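PDB 5NJL: cell surface protein (Putative S-layer protein) from Clostridioides difficile R20291, which is a putative S-layer protein of the cell wall with an extended three-domain fold, and mediates cell adhesion in vitro. Local coordinates for residues Glu7-Thr10 with Lys11-Thr15; Ser19-Arg22 with Asp23-Gln27; Thr112-Ala115 with Lys116-Asn120; Thr231-Gly234 with Asn235-Ala238. All coordinates share one frame; numbering follows the deposited sequence.

Contact 1 of 4, residues Glu7-Thr10 with Lys11-Thr15. With SO4 (sulfate ion), chain H; SO4 (sulfate ion), chain J.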
ATOM      1  N   GLU A   7       7.122  11.243  -5.467  1.00 48.67           N
ATOM      2  CA  GLU A   7       7.116  12.208  -6.548  1.00 48.62           C
ATOM      3  C   GLU A   7       7.299  13.609  -5.973  1.00 45.76           C
ATOM      4  O   GLU A   7       6.893  13.888  -4.845  1.00 39.69           O
ATOM      5  CB  GLU A   7       5.802  12.116  -7.311  1.00 56.18           C
ATOM      6  CG  GLU A   7       5.817  12.817  -8.656  1.00 65.39           C
ATOM      7  CD  GLU A   7       4.566  12.548  -9.490  1.00 74.12           C
ATOM      8  OE1 GLU A   7       4.083  13.493 -10.157  1.00 75.73           O
ATOM      9  OE2 GLU A   7       4.066  11.396  -9.486  1.00 81.34           O
ATOM     10  N   THR A   8       7.917  14.476  -6.761  1.00 40.76           N
ATOM     11  CA  THR A   8       8.080  15.864  -6.406  1.00 41.51           C
ATOM     12  C   THR A   8       7.386  16.673  -7.472  1.00 41.90           C
ATOM     13  O   THR A   8       7.578  16.433  -8.668  1.00 45.05           O
ATOM     14  CB  THR A   8       9.564  16.228  -6.290  1.00 41.58           C
ATOM     15  OG1 THR A   8      10.098  15.579  -5.140  1.00 39.26           O
ATOM     16  CG2 THR A   8       9.753  17.764  -6.142  1.00 41.51           C
ATOM     17  N   ILE A   9       6.551  17.613  -7.033  1.00 40.95           N
ATOM     18  CA  ILE A   9       5.845  18.514  -7.929  1.00 36.49           C
ATOM     19  C   ILE A   9       6.035  19.957  -7.471  1.00 34.98           C
ATOM     20  O   ILE A   9       6.472  20.217  -6.348  1.00 34.76           O
ATOM     21  CB  ILE A   9       4.337  18.174  -8.014  1.00 36.71           C
ATOM     22  CG1 ILE A   9       3.646  18.288  -6.647  1.00 35.87           C
ATOM     23  CG2 ILE A   9       4.143  16.773  -8.594  1.00 39.40           C
ATOM     24  CD1 ILE A   9       2.131  18.312  -6.752  1.00 35.94           C
ATOM     25  N   THR A  10       5.715  20.885  -8.360  1.00 34.37           N
ATOM     26  CA  THR A  10       5.749  22.302  -8.019  1.00 35.45           C
ATOM     27  C   THR A  10       4.432  22.726  -7.357  1.00 35.59           C
ATOM     28  O   THR A  10       3.405  22.034  -7.461  1.00 33.19           O
ATOM     29  CB  THR A  10       5.955  23.164  -9.259  1.00 33.91           C
ATOM     30  OG1 THR A  10       4.823  23.042 -10.130  1.00 33.29           O
ATOM     31  CG2 THR A  10       7.243  22.736 -10.010  1.00 36.94           C
ATOM     32  N   LYS A  11       4.466  23.879  -6.710  1.00 35.33           N
ATOM     33  CA  LYS A  11       3.256  24.474  -6.177  1.00 36.00           C
ATOM     34  C   LYS A  11       2.205  24.693  -7.267  1.00 38.45           C
ATOM     35  O   LYS A  11       1.025  24.438  -7.034  1.00 36.35           O
ATOM     36  CB  LYS A  11       3.591  25.781  -5.443  1.00 37.92           C
ATOM     37  CG  LYS A  11       2.385  26.575  -4.966  1.00 34.63           C
ATOM     38  CD  LYS A  11       2.836  27.691  -4.040  1.00 35.16           C
ATOM     39  CE  LYS A  11       1.670  28.606  -3.723  1.00 34.96           C
ATOM     40  NZ  LYS A  11       2.026  29.506  -2.616  1.00 37.52           N
ATOM     41  N   LYS A  12       2.612  25.139  -8.453  1.00 38.03           N
ATOM     42  CA  LYS A  12       1.675  25.297  -9.585  1.00 41.68           C
ATOM     43  C   LYS A  12       1.021  23.964  -9.980  1.00 39.61           C
ATOM     44  O   LYS A  12      -0.171  23.920 -10.291  1.00 41.41           O
ATOM     45  CB  LYS A  12       2.380  25.806 -10.849  1.00 48.26           C
ATOM     46  CG  LYS A  12       3.021  27.184 -10.824  1.00 54.68           C
ATOM     47  CD  LYS A  12       3.798  27.355 -12.134  1.00 58.29           C
ATOM     48  CE  LYS A  12       4.686  28.587 -12.147  1.00 62.76           C
ATOM     49  NZ  LYS A  12       5.435  28.693 -13.439  1.00 63.11           N
ATOM     50  N   GLU A  13       1.818  22.895  -9.999  1.00 36.73           N
ATOM     51  CA  GLU A  13       1.312  21.558 -10.348  1.00 39.33           C
ATOM     52  C   GLU A  13       0.401  20.949  -9.248  1.00 36.46           C
ATOM     53  O   GLU A  13      -0.361  20.017  -9.516  1.00 35.03           O
ATOM     54  CB  GLU A  13       2.480  20.606 -10.625  1.00 42.32           C
ATOM     55  CG  GLU A  13       3.189  20.898 -11.935  1.00 45.39           C
ATOM     56  CD  GLU A  13       4.517  20.158 -12.098  1.00 47.30           C
ATOM     57  OE1 GLU A  13       5.155  19.739 -11.104  1.00 40.32           O
ATOM     58  OE2 GLU A  13       4.931  20.006 -13.259  1.00 52.93           O
ATOM     59  N   ALA A  14       0.498  21.468  -8.026  1.00 33.54           N
ATOM     60  CA  ALA A  14      -0.350  21.006  -6.910  1.00 34.32           C
ATOM     61  C   ALA A  14      -1.853  21.232  -7.142  1.00 34.78           C
ATOM     62  O   ALA A  14      -2.670  20.605  -6.474  1.00 33.63           O
ATOM     63  CB  ALA A  14       0.103  21.630  -5.598  1.00 33.91           C
ATOM     64  N   THR A  15      -2.246  22.076  -8.098  1.00 33.99           N
ATOM     65  CA  THR A  15      -3.679  22.185  -8.458  1.00 35.01           C
ATOM     66  C   THR A  15      -4.252  20.817  -8.883  1.00 37.59           C
ATOM     67  O   THR A  15      -5.387  20.457  -8.509  1.00 33.11           O
ATOM     68  CB  THR A  15      -3.920  23.169  -9.616  1.00 38.60           C
ATOM     69  OG1 THR A  15      -3.139  22.762 -10.755  1.00 37.34           O
ATOM     70  CG2 THR A  15      -3.558  24.595  -9.196  1.00 39.11           C
TER
HETATM   71  S   SO4 H 407       3.000  32.113  -5.137  1.00 84.04           S
HETATM   72  O1  SO4 H 407       1.781  32.223  -4.297  1.00 86.08           O
HETATM   73  O2  SO4 H 407       3.264  33.444  -5.740  1.00 85.24           O
HETATM   74  O3  SO4 H 407       2.724  31.143  -6.227  1.00 79.97           O
HETATM   75  O4  SO4 H 407       4.175  31.706  -4.322  1.00 67.26           O
HETATM   76  S   SO4 J 409       7.147  27.380 -16.312  1.00 89.64           S
HETATM   77  O1  SO4 J 409       8.397  27.497 -15.519  1.00 93.67           O
HETATM   78  O2  SO4 J 409       6.760  28.699 -16.863  1.00 87.22           O
HETATM   79  O3  SO4 J 409       7.383  26.436 -17.427  1.00 89.04           O
HETATM   80  O4  SO4 J 409       6.051  26.887 -15.441  1.00 93.66           O
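Thr-10 and Glu-13 form a reciprocal pair of bonds of the capping-box kind, set where strand 5-10 turns into helix 14-25. Each residue offers its side chain to the other's backbone. Thr-10 OG1 accepts from Glu-13 N at 3.0 Å, and Glu-13 OE1 accepts from Thr-10 N at 3.0 Å along a nearly straight path (168°). One carboxylate oxygen is thereby tied to the N-H of the strand's last residue; it is met on its anti side, with the N-H somewhat out of the carboxylate plane. Thr-10 OG1 lies between its own backbone N and carbonyl carbon (chi1 65°), a placement that swings the hydroxyl over the turn, where it also lies 3.2 Å from Glu-13 CG. Ala-14 N adds a weak bond to Thr-10 O. Next to this polar pair, Ile-9 CD1 packs 3.7 Å from Ala-14 CA. Lys-11 and Lys-12 stretch outward to two sulfates, probably from the crystallisation liquor; Lys-11 NZ also bonds to the carbonyls of Leu-67 and Asn-65, after helix 57-65 and at its end. Strand 5-10 pairs in parallel with strand 204-212, on which the side chains of Ile-9 and Ala-14 pack.

Contact 2 of 4, residues Ser19-Arg22 with Asp23-Gln27. With SO4 (sulfate ion), chain B.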
ATOM      1  N   SER A  19      -7.075  18.462  -6.824  1.00 29.41           N
ATOM      2  CA  SER A  19      -8.199  17.836  -7.485  1.00 33.33           C
ATOM      3  C   SER A  19      -8.285  16.340  -7.217  1.00 31.75           C
ATOM      4  O   SER A  19      -9.371  15.826  -6.908  1.00 29.01           O
ATOM      5  CB  SER A  19      -8.165  18.116  -8.981  1.00 35.86           C
ATOM      6  OG  SER A  19      -8.191  19.514  -9.167  1.00 38.84           O
ATOM      7  N   LYS A  20      -7.154  15.656  -7.311  1.00 32.96           N
ATOM      8  CA  LYS A  20      -7.119  14.208  -7.049  1.00 33.92           C
ATOM      9  C   LYS A  20      -7.385  13.871  -5.585  1.00 29.84           C
ATOM     10  O   LYS A  20      -8.169  12.973  -5.299  1.00 29.60           O
ATOM     11  CB  LYS A  20      -5.788  13.600  -7.496  1.00 39.75           C
ATOM     12  CG  LYS A  20      -5.629  13.586  -9.014  1.00 46.14           C
ATOM     13  CD  LYS A  20      -4.370  12.825  -9.450  1.00 52.59           C
ATOM     14  CE  LYS A  20      -4.372  12.503 -10.944  1.00 56.10           C
ATOM     15  NZ  LYS A  20      -3.847  13.649 -11.740  1.00 59.02           N
ATOM     16  N   VAL A  21      -6.755  14.592  -4.665  1.00 27.35           N
ATOM     17  CA  VAL A  21      -6.938  14.335  -3.234  1.00 28.09           C
ATOM     18  C   VAL A  21      -8.373  14.675  -2.783  1.00 29.84           C
ATOM     19  O   VAL A  21      -8.940  13.989  -1.918  1.00 27.68           O
ATOM     20  CB  VAL A  21      -5.899  15.063  -2.397  1.00 27.18           C
ATOM     21  CG1 VAL A  21      -6.144  14.884  -0.907  1.00 28.39           C
ATOM     22  CG2 VAL A  21      -4.521  14.549  -2.741  1.00 29.30           C
ATOM     23  N   ARG A  22      -8.966  15.706  -3.371  1.00 27.49           N
ATOM     24  CA  ARG A  22     -10.364  16.028  -3.078  1.00 28.35           C
ATOM     25  C   ARG A  22     -11.253  14.820  -3.379  1.00 29.53           C
ATOM     26  O   ARG A  22     -12.118  14.442  -2.544  1.00 26.83           O
ATOM     27  CB  ARG A  22     -10.847  17.268  -3.862  1.00 29.24           C
ATOM     28  CG  ARG A  22     -12.342  17.585  -3.709  1.00 28.69           C
ATOM     29  CD  ARG A  22     -12.864  18.674  -4.662  1.00 29.99           C
ATOM     30  NE  ARG A  22     -12.275  20.004  -4.401  1.00 28.92           N
ATOM     31  CZ  ARG A  22     -11.449  20.671  -5.227  1.00 31.45           C
ATOM     32  NH1 ARG A  22     -10.973  21.849  -4.870  1.00 29.20           N
ATOM     33  NH2 ARG A  22     -11.075  20.176  -6.403  1.00 30.88           N
ATOM     34  N   ASP A  23     -11.037  14.209  -4.549  1.00 30.24           N
ATOM     35  CA  ASP A  23     -11.830  13.038  -4.932  0.55 32.18           C
ATOM     36  C   ASP A  23     -11.584  11.841  -3.992  1.00 31.07           C
ATOM     37  O   ASP A  23     -12.543  11.162  -3.607  1.00 32.74           O
ATOM     38  CB  ASP A  23     -11.624  12.690  -6.417  0.55 33.90           C
ATOM     39  CG  ASP A  23     -12.163  13.777  -7.367  0.55 36.10           C
ATOM     40  OD1 ASP A  23     -12.995  14.622  -6.948  0.55 40.12           O
ATOM     41  OD2 ASP A  23     -11.749  13.786  -8.546  0.55 38.58           O
ATOM     42  N   LEU A  24     -10.330  11.608  -3.591  1.00 30.42           N
ATOM     43  CA  LEU A  24      -9.999  10.549  -2.635  1.00 29.53           C
ATOM     44  C   LEU A  24     -10.663  10.761  -1.300  1.00 30.47           C
ATOM     45  O   LEU A  24     -11.176   9.813  -0.700  1.00 29.37           O
ATOM     46  CB  LEU A  24      -8.496  10.448  -2.394  1.00 29.98           C
ATOM     47  CG  LEU A  24      -7.642   9.985  -3.589  1.00 30.71           C
ATOM     48  CD1 LEU A  24      -6.207  10.005  -3.145  1.00 32.11           C
ATOM     49  CD2 LEU A  24      -8.044   8.609  -4.125  1.00 32.68           C
ATOM     50  N   MET A  25     -10.635  12.003  -0.820  1.00 29.30           N
ATOM     51  CA  MET A  25     -11.179  12.309   0.512  1.00 29.68           C
ATOM     52  C   MET A  25     -12.708  12.191   0.557  1.00 27.34           C
ATOM     53  O   MET A  25     -13.268  12.013   1.632  1.00 28.71           O
ATOM     54  CB  MET A  25     -10.732  13.692   0.993  1.00 30.45           C
ATOM     55  CG  MET A  25      -9.247  13.768   1.294  1.00 31.20           C
ATOM     56  SD  MET A  25      -8.674  15.348   1.956  1.00 30.03           S
ATOM     57  CE  MET A  25      -9.099  15.193   3.690  1.00 30.18           C
ATOM     58  N   SER A  26     -13.370  12.273  -0.593  1.00 27.35           N
ATOM     59  CA  SER A  26     -14.817  12.114  -0.651  1.00 28.68           C
ATOM     60  C   SER A  26     -15.219  10.642  -0.621  1.00 29.85           C
ATOM     61  O   SER A  26     -16.411  10.349  -0.501  1.00 27.91           O
ATOM     62  CB  SER A  26     -15.405  12.805  -1.893  1.00 31.60           C
ATOM     63  OG  SER A  26     -14.977  12.159  -3.082  1.00 34.18           O
ATOM     64  N   GLN A  27     -14.251   9.709  -0.723  1.00 28.44           N
ATOM     65  CA  GLN A  27     -14.600   8.301  -0.857  1.00 29.34           C
ATOM     66  C   GLN A  27     -14.794   7.706   0.526  1.00 26.66           C
ATOM     67  O   GLN A  27     -13.919   7.791   1.370  1.00 27.61           O
ATOM     68  CB  GLN A  27     -13.545   7.523  -1.639  1.00 29.39           C
ATOM     69  CG  GLN A  27     -13.475   7.900  -3.096  1.00 32.14           C
ATOM     70  CD  GLN A  27     -12.487   7.054  -3.843  1.00 37.44           C
ATOM     71  OE1 GLN A  27     -12.356   5.845  -3.583  1.00 41.13           O
ATOM     72  NE2 GLN A  27     -11.775   7.673  -4.785  1.00 42.01           N
TER
HETATM   73  S   SO4 B 401     -11.637  19.832 -10.222  1.00 54.99           S
HETATM   74  O1  SO4 B 401     -10.511  20.204  -9.360  1.00 43.44           O
HETATM   75  O2  SO4 B 401     -12.589  20.975 -10.221  1.00 54.23           O
HETATM   76  O3  SO4 B 401     -11.141  19.580 -11.600  1.00 57.00           O
HETATM   77  O4  SO4 B 401     -12.300  18.601  -9.720  1.00 51.02           O
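Val-21 and Met-25, one turn apart, make the apolar side-chain contact of this helical segment. Val-21 CG1 meets the sulfur, Met-25 SD, at 3.8 Å, and the methionine's own CG passes 3.2 Å from Val-21 O. Val-21 O already accepts from Met-25 N at 2.8 Å, so both backbone and side chain of the methionine gather round it. With CG beside its own backbone N (chi1 -68°), the methionine chain lies back toward the preceding turn. Next come the backbone bonds on either side: Leu-24 N reaches Lys-20 O at 3.1 Å in the carbonyl plane, whereas those from Asp-23 to Ser-19 and from Ser-26 to Arg-22 are weak. As the helix runs out, Ser-26 OG turns back to donate to Asp-23 O at 2.7 Å. On the outer face a sulfate, probably from the crystallisation liquor, sits by Ser-19 and Arg-22. Its O1 lies at the guanidinium edge, 3.0 Å from Arg-22 NH2; the spacing to Ser-19 OG is too short to be trusted. Inward, Val-21, Leu-24 and Met-25 pack one face of helix 14-25 on the mixed sheet, against Tyr-40 and Ile-42 of strand 40-45 and Ile-77 of strand 72-79, with Ile-57 of helix 57-65 beside them.

Contact 3 of 4, residues Thr112-Ala115 with Lys116-Asn120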
ATOM      1  N   THR A 112      -5.585 -31.114   9.142  1.00 28.42           N
ATOM      2  CA  THR A 112      -5.234 -32.509   9.451  1.00 30.19           C
ATOM      3  C   THR A 112      -5.070 -32.664  10.982  1.00 32.77           C
ATOM      4  O   THR A 112      -5.608 -33.593  11.586  1.00 31.66           O
ATOM      5  CB  THR A 112      -3.967 -32.909   8.682  1.00 28.74           C
ATOM      6  OG1 THR A 112      -4.222 -32.812   7.283  1.00 29.19           O
ATOM      7  CG2 THR A 112      -3.495 -34.319   9.008  1.00 30.71           C
ATOM      8  N   GLU A 113      -4.398 -31.696  11.609  1.00 35.28           N
ATOM      9  CA  GLU A 113      -4.229 -31.700  13.066  1.00 36.57           C
ATOM     10  C   GLU A 113      -5.557 -31.476  13.784  1.00 35.87           C
ATOM     11  O   GLU A 113      -5.898 -32.226  14.683  1.00 34.39           O
ATOM     12  CB  GLU A 113      -3.171 -30.672  13.490  1.00 41.65           C
ATOM     13  CG  GLU A 113      -2.837 -30.664  14.985  1.00 48.41           C
ATOM     14  CD  GLU A 113      -2.108 -31.915  15.479  1.00 53.80           C
ATOM     15  OE1 GLU A 113      -2.025 -32.085  16.720  1.00 60.63           O
ATOM     16  OE2 GLU A 113      -1.611 -32.728  14.657  1.00 57.83           O
ATOM     17  N   LYS A 114      -6.320 -30.470  13.377  1.00 33.46           N
ATOM     18  CA  LYS A 114      -7.630 -30.226  13.972  1.00 35.97           C
ATOM     19  C   LYS A 114      -8.585 -31.420  13.873  1.00 34.62           C
ATOM     20  O   LYS A 114      -9.351 -31.646  14.802  1.00 37.80           O
ATOM     21  CB  LYS A 114      -8.320 -29.000  13.359  1.00 37.09           C
ATOM     22  CG  LYS A 114      -7.854 -27.661  13.888  1.00 41.29           C
ATOM     23  CD  LYS A 114      -8.461 -26.556  13.034  1.00 46.07           C
ATOM     24  CE  LYS A 114      -8.490 -25.202  13.724  1.00 52.17           C
ATOM     25  NZ  LYS A 114      -7.144 -24.595  13.816  1.00 57.24           N
ATOM     26  N   ALA A 115      -8.528 -32.179  12.778  1.00 31.68           N
ATOM     27  CA  ALA A 115      -9.438 -33.313  12.591  1.00 33.93           C
ATOM     28  C   ALA A 115      -9.248 -34.419  13.624  1.00 36.66           C
ATOM     29  O   ALA A 115     -10.190 -35.156  13.901  1.00 39.16           O
ATOM     30  CB  ALA A 115      -9.309 -33.899  11.194  1.00 33.13           C
ATOM     31  N   LYS A 116      -8.049 -34.529  14.186  1.00 37.55           N
ATOM     32  CA  LYS A 116      -7.790 -35.504  15.259  1.00 41.76           C
ATOM     33  C   LYS A 116      -8.654 -35.318  16.511  1.00 42.15           C
ATOM     34  O   LYS A 116      -8.977 -36.306  17.168  1.00 40.59           O
ATOM     35  CB  LYS A 116      -6.318 -35.484  15.657  1.00 43.11           C
ATOM     36  CG  LYS A 116      -5.406 -36.025  14.576  1.00 43.82           C
ATOM     37  CD  LYS A 116      -3.953 -35.819  14.926  1.00 47.31           C
ATOM     38  CE  LYS A 116      -3.083 -36.283  13.774  1.00 50.87           C
ATOM     39  NZ  LYS A 116      -1.653 -36.049  14.099  1.00 56.59           N
ATOM     40  N   THR A 117      -9.017 -34.078  16.838  1.00 41.42           N
ATOM     41  CA  THR A 117      -9.752 -33.780  18.080  1.00 42.74           C
ATOM     42  C   THR A 117     -11.015 -32.955  17.955  1.00 42.06           C
ATOM     43  O   THR A 117     -11.811 -32.952  18.881  1.00 40.25           O
ATOM     44  CB  THR A 117      -8.859 -33.007  19.089  1.00 45.89           C
ATOM     45  OG1 THR A 117      -8.568 -31.697  18.580  1.00 49.30           O
ATOM     46  CG2 THR A 117      -7.573 -33.736  19.358  1.00 48.00           C
ATOM     47  N   GLU A 118     -11.205 -32.221  16.856  1.00 39.47           N
ATOM     48  CA  GLU A 118     -12.353 -31.313  16.753  1.00 38.76           C
ATOM     49  C   GLU A 118     -13.695 -31.996  16.888  1.00 38.54           C
ATOM     50  O   GLU A 118     -13.913 -33.086  16.340  1.00 37.66           O
ATOM     51  CB  GLU A 118     -12.363 -30.546  15.419  1.00 41.71           C
ATOM     52  CG  GLU A 118     -11.622 -29.238  15.445  1.00 41.55           C
ATOM     53  CD  GLU A 118     -12.352 -28.116  16.149  1.00 42.84           C
ATOM     54  OE1 GLU A 118     -13.549 -28.231  16.514  1.00 39.42           O
ATOM     55  OE2 GLU A 118     -11.685 -27.084  16.332  1.00 43.92           O
ATOM     56  N   THR A 119     -14.596 -31.311  17.590  1.00 39.53           N
ATOM     57  CA  THR A 119     -15.970 -31.749  17.775  1.00 41.65           C
ATOM     58  C   THR A 119     -16.959 -30.685  17.309  1.00 38.53           C
ATOM     59  O   THR A 119     -18.130 -30.788  17.630  1.00 42.48           O
ATOM     60  CB  THR A 119     -16.247 -32.075  19.268  1.00 45.44           C
ATOM     61  OG1 THR A 119     -16.089 -30.892  20.063  1.00 46.51           O
ATOM     62  CG2 THR A 119     -15.292 -33.138  19.776  1.00 46.15           C
ATOM     63  N   ASN A 120     -16.506 -29.668  16.561  1.00 38.00           N
ATOM     64  CA  ASN A 120     -17.380 -28.579  16.114  1.00 35.89           C
ATOM     65  C   ASN A 120     -17.606 -28.564  14.608  1.00 33.94           C
ATOM     66  O   ASN A 120     -16.735 -28.958  13.846  1.00 34.18           O
ATOM     67  CB  ASN A 120     -16.801 -27.229  16.533  1.00 41.05           C
ATOM     68  CG  ASN A 120     -16.848 -27.027  18.039  1.00 44.78           C
ATOM     69  OD1 ASN A 120     -17.923 -26.953  18.630  1.00 48.33           O
ATOM     70  ND2 ASN A 120     -15.693 -26.960  18.655  1.00 46.98           N
TER
HETATM   71  O   HOH W   1     -12.647 -34.314  14.213  1.00 39.45           O
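Lys-114 O is gripped by two backbone N-H groups where the chain leaves helix 101-115. Glu-118 N reaches Lys-114 O at 2.8 Å, nearly in line with the carbonyl bond (177°), and Thr-117 N comes to the same oxygen at 3.2 Å from above the carbonyl plane. The two donors therefore approach from distinct directions. One residue earlier, Lys-116 N bonds to Glu-113 O at 3.2 Å, again from above the plane. The side chains repeat this short spacing: the extended Lys-116 runs back along the turn, and Glu-113, bent at its second torsion (chi2 68°), brings OE2 to 3.4 Å from Lys-116 NZ in a long, weak salt bridge. Glu-118, also bent at its second torsion, sets its CG 3.9 Å from Lys-114 CB. From there its OE1 takes two donors of Asn-120: the backbone N nearly along the C-O axis, and ND2 on the syn lone pair. A water lies within hydrogen-bonding distance of both Ala-115 O and Glu-118 O, but cannot be taken to serve both at once. Tyr-123 of helix 122-125 packs against Lys-114, Ala-115 and Glu-118. Backbone N-H groups and the Glu-118 carboxylate probably set the course of this surface turn, to which the loose ion pair may add little.

Contact 4 of 4, residues Thr231-Gly234 with Asn235-Ala238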
ATOM      1  N   THR A 231      32.140  26.438 -13.634  1.00 41.90           N
ATOM      2  CA  THR A 231      31.744  26.878 -14.960  1.00 42.26           C
ATOM      3  C   THR A 231      31.042  28.231 -14.833  1.00 37.52           C
ATOM      4  O   THR A 231      30.828  28.732 -13.734  1.00 35.47           O
ATOM      5  CB  THR A 231      30.783  25.878 -15.619  1.00 45.15           C
ATOM      6  OG1 THR A 231      29.676  25.635 -14.739  1.00 42.59           O
ATOM      7  CG2 THR A 231      31.507  24.564 -15.944  1.00 49.11           C
ATOM      8  N   VAL A 232      30.692  28.824 -15.967  1.00 37.53           N
ATOM      9  CA  VAL A 232      29.912  30.054 -15.973  1.00 36.82           C
ATOM     10  C   VAL A 232      28.573  29.796 -15.245  1.00 36.36           C
ATOM     11  O   VAL A 232      28.163  30.585 -14.370  1.00 32.67           O
ATOM     12  CB  VAL A 232      29.713  30.567 -17.416  1.00 39.31           C
ATOM     13  CG1 VAL A 232      28.679  31.690 -17.485  1.00 39.47           C
ATOM     14  CG2 VAL A 232      31.068  31.044 -17.976  1.00 38.55           C
ATOM     15  N   LYS A 233      27.919  28.682 -15.578  1.00 37.96           N
ATOM     16  CA  LYS A 233      26.671  28.314 -14.887  1.00 40.30           C
ATOM     17  C   LYS A 233      26.912  28.115 -13.392  1.00 37.60           C
ATOM     18  O   LYS A 233      26.118  28.578 -12.561  1.00 38.42           O
ATOM     19  CB  LYS A 233      26.010  27.070 -15.496  1.00 43.89           C
ATOM     20  CG  LYS A 233      24.748  26.674 -14.735  1.00 48.26           C
ATOM     21  CD  LYS A 233      23.734  25.952 -15.596  1.00 53.53           C
ATOM     22  CE  LYS A 233      22.458  25.681 -14.810  1.00 51.82           C
ATOM     23  NZ  LYS A 233      21.382  25.304 -15.758  1.00 57.91           N
ATOM     24  N   GLY A 234      28.011  27.447 -13.046  1.00 37.21           N
ATOM     25  CA  GLY A 234      28.380  27.274 -11.630  1.00 36.25           C
ATOM     26  C   GLY A 234      28.522  28.577 -10.878  1.00 33.54           C
ATOM     27  O   GLY A 234      28.066  28.709  -9.740  1.00 33.26           O
ATOM     28  N   ASN A 235      29.152  29.567 -11.506  1.00 36.15           N
ATOM     29  CA  ASN A 235      29.282  30.895 -10.872  1.00 34.35           C
ATOM     30  C   ASN A 235      27.962  31.624 -10.688  1.00 32.35           C
ATOM     31  O   ASN A 235      27.774  32.318  -9.693  1.00 31.35           O
ATOM     32  CB  ASN A 235      30.311  31.768 -11.609  1.00 39.38           C
ATOM     33  CG  ASN A 235      31.727  31.364 -11.281  1.00 39.83           C
ATOM     34  OD1 ASN A 235      32.088  31.297 -10.111  1.00 41.51           O
ATOM     35  ND2 ASN A 235      32.515  31.038 -12.299  1.00 39.80           N
ATOM     36  N   MET A 236      27.052  31.485 -11.647  1.00 33.29           N
ATOM     37  CA  MET A 236      25.707  32.063 -11.524  1.00 36.10           C
ATOM     38  C   MET A 236      24.951  31.447 -10.320  1.00 33.78           C
ATOM     39  O   MET A 236      24.343  32.150  -9.497  1.00 33.27           O
ATOM     40  CB  MET A 236      24.962  31.828 -12.846  1.00 40.09           C
ATOM     41  CG  MET A 236      23.572  32.426 -12.960  1.00 42.88           C
ATOM     42  SD  MET A 236      22.986  32.221 -14.666  1.00 44.55           S
ATOM     43  CE  MET A 236      22.836  30.438 -14.846  1.00 48.83           C
ATOM     44  N   VAL A 237      25.071  30.133 -10.185  1.00 36.07           N
ATOM     45  CA  VAL A 237      24.448  29.397  -9.073  1.00 34.57           C
ATOM     46  C   VAL A 237      25.075  29.857  -7.771  1.00 34.63           C
ATOM     47  O   VAL A 237      24.374  30.275  -6.849  1.00 36.34           O
ATOM     48  CB  VAL A 237      24.597  27.866  -9.242  1.00 34.63           C
ATOM     49  CG1 VAL A 237      24.046  27.120  -8.014  1.00 35.80           C
ATOM     50  CG2 VAL A 237      23.887  27.392 -10.503  1.00 36.41           C
ATOM     51  N   ALA A 238      26.405  29.856  -7.711  1.00 37.59           N
ATOM     52  CA  ALA A 238      27.107  30.314  -6.510  1.00 37.12           C
ATOM     53  C   ALA A 238      26.758  31.751  -6.136  1.00 39.65           C
ATOM     54  O   ALA A 238      26.749  32.083  -4.961  1.00 41.44           O
ATOM     55  CB  ALA A 238      28.612  30.151  -6.669  1.00 37.96           C
TER
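Lys-233 lies alongside Met-236 and Val-237 on one face of helix 232-238, a short helix with Thr-231 at its N-cap. The lysine stem leaves with CG anti to the backbone N (chi1 178°) and stays extended. Met-236 also starts out extended, then bends at its last torsion (chi3 66°), which puts its methyl CE 4.2 Å from Lys-233 CG. Val-237, four residues on from Lys-233, directs CG2 to 3.3 Å from Lys-233 O, the same carbonyl that accepts from Val-237 N at 3.0 Å. These touches between side chains are loose, and the regular backbone bonds carry the segment. Asn-235 points off another face, its amide close to the first turn. At the start of the helix, Thr-231 OG1 accepts from Gly-234 N at 3.0 Å in a fairly straight capping bond (158°), while the hydroxyl is itself bonded to Asp-223 O; the cap thereby ties helix 232-238 to the preceding helix 221-224. Lys-233 NZ makes a long, weak ion pair with Asp-223. Buried Val-237 packs on Ile-262 and Tyr-264 of strand 258-265 and, with Ala-238, on Leu-291 of helix 281-291, so one face joins the core while Met-236 remains exposed. In the last turn, Gly-234 O receives Ala-238 N at 2.9 Å, with Ala-238 CB 3.4 Å from the same oxygen.

In the fold
All four contacts are local, and they illustrate how helices are begun, continued and ended. Contacts 1 and 2 share helix 14-25, with centres 16 Å apart: the first fixes its start through side chains, the second follows its later turns by backbone bonds and an apolar pair. Contact 4 also uses a threonine hydroxyl as a cap, but without the answering carboxylate of contact 1. Contact 3, a purely surface turn, lies about 77 Å centre to centre from contact 4, as befits an extended molecule. Contacts 1 and 2 are surface contacts too, each with one buried residue, whereas contact 4 is partly buried.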